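Local atomic coordinates of hypothetical protein, IPT/TIG domain protein (Bacteroides ovatus, PDB entry 4HW6), a protein that is of unknown function but, with an IPT/TIG domain joined to a six-bladed beta-propeller, probably serves as an auxiliary nutrient-binding, perhaps carbohydrate-binding, protein. Residues 241-246 with 278-283; 252-257 with 261-266. One frame throughout, in Å; residues are numbered along the deposited sequence.

Interaction 1: residues 241-246 with 278-283; sequences KIYYTR and IVWHPT
Ile278 and Thr245 touch through their methyl ends, with Ile278 CD1 4.0 Å from Thr245 CG2. The isoleucine places CG1 beside its own backbone N, anti to the carbonyl carbon (chi1 -63°), and from there its long branch extends to the threonine methyl. A branched aliphatic chain suits this buried spot, where Thr245 offers carbon rather than its hydroxyl. Two residues on, past Val279, Trp280 meets Tyr243 in an edge-to-face (T-shaped) pair: the indole edge points at the face of the phenol ring, the planes stand at 69°, and the centroid of the six-membered ring lies 5.1 Å from that of Tyr243. Trp280 CZ2 comes down over the middle of the tyrosine ring, 3.7 Å from Tyr243 CE1, while Trp280 NE1 sits toward one side of it, 3.6 Å from Tyr243 CD1. The phenol hydroxyl reaches past this contact to Asn239, so the ring is gripped both across its face and at its polar end. An alanine in place of Tyr243 would probably leave the CZ2 edge of Trp280 facing a gap and deprive Asn239 of its hydroxyl partner. The contact joins two successive blades of the propeller. Strand 242-244 lies between 234-235 and 251-255, whereas 276-280 pairs with 286-291, whose Ala287 packs against both Ile278 and Trp280; His236 adds an edge-to-face partner for the indole.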
# COMPACT_ATOMS: atom_id res chain seq x y z
N LYS A 241 3.94 -9.25 -22.09
CA LYS A 241 5.37 -9.49 -22.13
C LYS A 241 6.01 -9.10 -20.83
O LYS A 241 5.56 -8.19 -20.14
CB LYS A 241 6.03 -8.73 -23.31
CG LYS A 241 5.62 -9.32 -24.65
CD LYS A 241 5.83 -8.40 -25.85
CE LYS A 241 7.15 -7.69 -25.88
NZ LYS A 241 7.42 -7.09 -27.24
N ILE A 242 7.09 -9.81 -20.51
CA ILE A 242 7.90 -9.53 -19.34
C ILE A 242 9.08 -8.66 -19.72
O ILE A 242 9.96 -9.09 -20.47
CB ILE A 242 8.40 -10.81 -18.64
CG1 ILE A 242 7.23 -11.70 -18.23
CG2 ILE A 242 9.24 -10.47 -17.41
CD1 ILE A 242 7.65 -13.13 -17.90
N TYR A 243 9.07 -7.43 -19.26
CA TYR A 243 10.13 -6.48 -19.55
C TYR A 243 11.16 -6.48 -18.44
O TYR A 243 10.81 -6.44 -17.26
CB TYR A 243 9.57 -5.06 -19.79
CG TYR A 243 8.71 -4.94 -21.05
CD1 TYR A 243 7.40 -5.44 -21.10
CD2 TYR A 243 9.20 -4.29 -22.20
CE1 TYR A 243 6.62 -5.32 -22.25
CE2 TYR A 243 8.42 -4.18 -23.36
CZ TYR A 243 7.12 -4.69 -23.37
OH TYR A 243 6.35 -4.58 -24.51
N TYR A 244 12.44 -6.53 -18.81
CA TYR A 244 13.50 -6.62 -17.83
C TYR A 244 14.77 -5.89 -18.23
O TYR A 244 14.91 -5.46 -19.38
CB TYR A 244 13.81 -8.08 -17.50
CG TYR A 244 14.38 -8.94 -18.62
CD1 TYR A 244 13.55 -9.50 -19.60
CD2 TYR A 244 15.74 -9.21 -18.70
CE1 TYR A 244 14.07 -10.31 -20.60
CE2 TYR A 244 16.26 -10.01 -19.70
CZ TYR A 244 15.43 -10.58 -20.63
OH TYR A 244 15.95 -11.37 -21.65
N THR A 245 15.66 -5.71 -17.25
CA THR A 245 17.00 -5.21 -17.49
C THR A 245 18.02 -6.22 -16.97
O THR A 245 17.71 -7.06 -16.12
CB THR A 245 17.27 -3.84 -16.80
OG1 THR A 245 17.29 -4.00 -15.37
CG2 THR A 245 16.24 -2.79 -17.18
N ARG A 246 19.22 -6.15 -17.56
CA ARG A 246 20.40 -6.91 -17.15
C ARG A 246 21.57 -5.98 -16.89
O ARG A 246 21.84 -5.06 -17.65
CB ARG A 246 20.83 -7.86 -18.27
CG ARG A 246 19.86 -8.98 -18.57
CD ARG A 246 20.36 -9.80 -19.73
NE ARG A 246 20.39 -8.99 -20.95
CZ ARG A 246 21.04 -9.27 -22.07
NH1 ARG A 246 21.78 -10.36 -22.21
NH2 ARG A 246 20.95 -8.41 -23.09
N ILE A 278 11.07 -1.45 -13.05
CA ILE A 278 10.12 -0.97 -14.05
C ILE A 278 8.71 -1.27 -13.58
O ILE A 278 8.44 -2.36 -13.09
CB ILE A 278 10.41 -1.63 -15.41
CG1 ILE A 278 11.80 -1.23 -15.92
CG2 ILE A 278 9.36 -1.19 -16.46
CD1 ILE A 278 12.28 -2.01 -17.13
N VAL A 279 7.82 -0.28 -13.69
CA VAL A 279 6.43 -0.45 -13.31
C VAL A 279 5.53 0.13 -14.41
O VAL A 279 5.60 1.33 -14.71
CB VAL A 279 6.07 0.26 -11.97
CG1 VAL A 279 4.67 -0.16 -11.55
CG2 VAL A 279 7.09 -0.03 -10.85
N TRP A 280 4.69 -0.71 -15.00
CA TRP A 280 3.72 -0.28 -16.01
C TRP A 280 2.61 0.56 -15.38
O TRP A 280 2.05 0.21 -14.33
CB TRP A 280 3.13 -1.47 -16.78
CG TRP A 280 4.08 -2.04 -17.77
CD1 TRP A 280 4.85 -3.15 -17.62
CD2 TRP A 280 4.48 -1.43 -18.98
NE1 TRP A 280 5.66 -3.33 -18.72
CE2 TRP A 280 5.47 -2.25 -19.56
CE3 TRP A 280 4.09 -0.26 -19.65
CZ2 TRP A 280 6.06 -1.95 -20.78
CZ3 TRP A 280 4.70 0.05 -20.85
CH2 TRP A 280 5.67 -0.80 -21.41
N HIS A 281 2.27 1.67 -16.03
CA HIS A 281 1.04 2.36 -15.70
C HIS A 281 -0.12 1.40 -15.93
O HIS A 281 -0.06 0.58 -16.83
CB HIS A 281 0.85 3.60 -16.57
CG HIS A 281 -0.25 4.51 -16.11
ND1 HIS A 281 -1.54 4.43 -16.60
CD2 HIS A 281 -0.24 5.52 -15.21
CE1 HIS A 281 -2.27 5.37 -16.01
NE2 HIS A 281 -1.51 6.03 -15.16
N PRO A 282 -1.19 1.51 -15.11
CA PRO A 282 -2.27 0.54 -15.28
C PRO A 282 -2.89 0.52 -16.68
O PRO A 282 -3.36 -0.52 -17.12
CB PRO A 282 -3.28 0.97 -14.22
CG PRO A 282 -2.42 1.52 -13.13
CD PRO A 282 -1.31 2.24 -13.84
N THR A 283 -2.87 1.65 -17.38
CA THR A 283 -3.36 1.68 -18.77
C THR A 283 -2.50 0.90 -19.77
O THR A 283 -2.96 0.53 -20.85
CB THR A 283 -3.43 3.12 -19.32
OG1 THR A 283 -2.11 3.69 -19.31
CG2 THR A 283 -4.36 3.99 -18.49

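Interaction 2: residues 252-257 with 261-266; sequences ISSYDP and TLTEEE
Ser254 and Thr263 form an antiparallel hydrogen-bonded pair, Ser254 N giving its hydrogen to Thr263 O at 2.9 Å and Thr263 N returning one to Ser254 O at 3.0 Å. Toward the turn, Asp256 N binds Thr261 O; at the other end Glu266 N reaches Ile252 O at 2.7 Å. Two serines, small enough for the strands to lie close, add side-chain bonds. Ser253 OG donates to the Glu264 carbonyl, 2.6 Å away, where the second strand turns a corner. Ser254 OG, held between its backbone N and carbonyl carbon (chi1 70°), donates to Glu266 OE2 at 2.6 Å, which accepts through its anti lone pair. The glutamate chain bends at chi2 (-82°) to bring that oxygen back over the hairpin. A water linking Ser254 OG, Thr261 O and Thr263 OG1 donates to the first two. On the other face Leu262 and Tyr255 put carbon together, Leu262 CD2 meeting the ring edge 3.8 Å from Tyr255 CD1, a patch continued by Cys225. Farther out, Arg246 forms a salt bridge with Glu264. The whole is a beta hairpin, its second strand turning corners at Glu264 and Glu266, such as forms the outer part of a beta-propeller blade.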
# COMPACT_ATOMS: atom_id res chain seq x y z
N ILE A 252 16.30 -2.07 -22.33
CA ILE A 252 15.22 -2.88 -21.82
C ILE A 252 15.03 -4.04 -22.80
O ILE A 252 14.96 -3.85 -24.01
CB ILE A 252 13.92 -2.08 -21.71
CG1 ILE A 252 14.12 -0.91 -20.75
CG2 ILE A 252 12.75 -2.98 -21.26
CD1 ILE A 252 12.96 0.08 -20.77
N SER A 253 14.92 -5.23 -22.23
CA SER A 253 14.68 -6.45 -22.95
C SER A 253 13.28 -6.95 -22.63
O SER A 253 12.66 -6.50 -21.64
CB SER A 253 15.71 -7.53 -22.55
OG SER A 253 17.07 -7.09 -22.76
N SER A 254 12.80 -7.94 -23.38
CA SER A 254 11.57 -8.62 -23.00
C SER A 254 11.56 -10.09 -23.35
O SER A 254 12.26 -10.55 -24.27
CB SER A 254 10.34 -7.99 -23.67
OG SER A 254 10.33 -8.24 -25.06
N TYR A 255 10.70 -10.81 -22.63
CA TYR A 255 10.34 -12.18 -22.89
C TYR A 255 8.82 -12.29 -22.94
O TYR A 255 8.12 -11.82 -22.03
CB TYR A 255 10.93 -13.11 -21.81
CG TYR A 255 10.45 -14.54 -21.96
CD1 TYR A 255 11.05 -15.41 -22.85
CD2 TYR A 255 9.37 -15.00 -21.24
CE1 TYR A 255 10.59 -16.71 -23.01
CE2 TYR A 255 8.91 -16.30 -21.37
CZ TYR A 255 9.53 -17.16 -22.25
OH TYR A 255 9.05 -18.46 -22.39
N ASP A 256 8.32 -12.90 -24.01
CA ASP A 256 6.88 -13.10 -24.19
C ASP A 256 6.47 -14.49 -23.75
O ASP A 256 6.74 -15.47 -24.46
CB ASP A 256 6.51 -12.90 -25.65
CG ASP A 256 5.01 -12.94 -25.89
OD1 ASP A 256 4.26 -13.37 -25.01
OD2 ASP A 256 4.60 -12.51 -26.97
N PRO A 257 5.75 -14.60 -22.63
CA PRO A 257 5.46 -15.96 -22.12
C PRO A 257 4.50 -16.75 -22.99
O PRO A 257 4.51 -17.98 -22.90
CB PRO A 257 4.83 -15.72 -20.74
CG PRO A 257 4.63 -14.26 -20.60
CD PRO A 257 5.26 -13.54 -21.73
N THR A 261 9.09 -15.65 -27.34
CA THR A 261 9.88 -14.71 -28.08
C THR A 261 10.67 -13.79 -27.17
O THR A 261 10.12 -13.21 -26.25
CB THR A 261 9.00 -13.85 -28.99
OG1 THR A 261 8.37 -14.70 -29.95
CG2 THR A 261 9.84 -12.77 -29.72
N LEU A 262 11.97 -13.69 -27.45
CA LEU A 262 12.88 -12.81 -26.76
C LEU A 262 13.20 -11.62 -27.65
O LEU A 262 13.51 -11.80 -28.83
CB LEU A 262 14.16 -13.55 -26.44
CG LEU A 262 14.04 -14.58 -25.34
CD1 LEU A 262 14.93 -15.80 -25.56
CD2 LEU A 262 14.33 -13.91 -24.00
N THR A 263 13.12 -10.42 -27.09
CA THR A 263 13.56 -9.22 -27.78
C THR A 263 14.65 -8.63 -26.91
O THR A 263 14.37 -8.07 -25.85
CB THR A 263 12.39 -8.24 -27.93
OG1 THR A 263 11.33 -8.88 -28.66
CG2 THR A 263 12.82 -6.95 -28.66
N GLU A 264 15.90 -8.78 -27.34
CA GLU A 264 17.01 -8.33 -26.52
C GLU A 264 16.97 -6.82 -26.31
O GLU A 264 17.22 -6.35 -25.21
CB GLU A 264 18.35 -8.75 -27.14
CG GLU A 264 19.50 -8.43 -26.22
CD GLU A 264 20.83 -9.03 -26.63
OE1 GLU A 264 20.92 -9.61 -27.74
OE2 GLU A 264 21.80 -8.89 -25.84
N GLU A 265 16.71 -6.06 -27.37
CA GLU A 265 16.73 -4.61 -27.29
C GLU A 265 15.37 -4.03 -27.66
O GLU A 265 15.15 -3.64 -28.82
CB GLU A 265 17.82 -4.08 -28.22
CG GLU A 265 18.16 -2.62 -27.99
CD GLU A 265 19.23 -2.14 -28.96
OE1 GLU A 265 20.34 -2.69 -28.94
OE2 GLU A 265 18.95 -1.20 -29.72
N GLU A 266 14.44 -3.98 -26.70
CA GLU A 266 13.17 -3.25 -26.91
C GLU A 266 13.51 -1.78 -27.13
O GLU A 266 12.97 -1.15 -28.03
CB GLU A 266 12.21 -3.41 -25.73
CG GLU A 266 11.60 -4.81 -25.60
CD GLU A 266 10.41 -5.03 -26.51
OE1 GLU A 266 10.04 -4.10 -27.26
OE2 GLU A 266 9.84 -6.16 -26.48
O HOH W 1 9.76 -10.43 -26.60

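How the interactions relate
Strands 242-244 and 251-255 are neighbours in one sheet, so interaction 1 and interaction 2 share a blade; along the chain, interaction 2 is nested inside the loop that interaction 1 closes. Interaction 1 is wholly buried and joins this blade to the next; its two segments meet through aromatic rings and methyl groups. The centre of interaction 2 lies about 29 Å from the centre of the chain, that of interaction 1 about 19 Å, and interaction 2 is partly exposed; backbone pairing, hydroxyls, a carboxylate and water dominate there. The two meet directly: Lys241 NZ lies 2.7 Å from Glu266 OE2 in a salt bridge, and Ile242 N probably bonds to Tyr255 O.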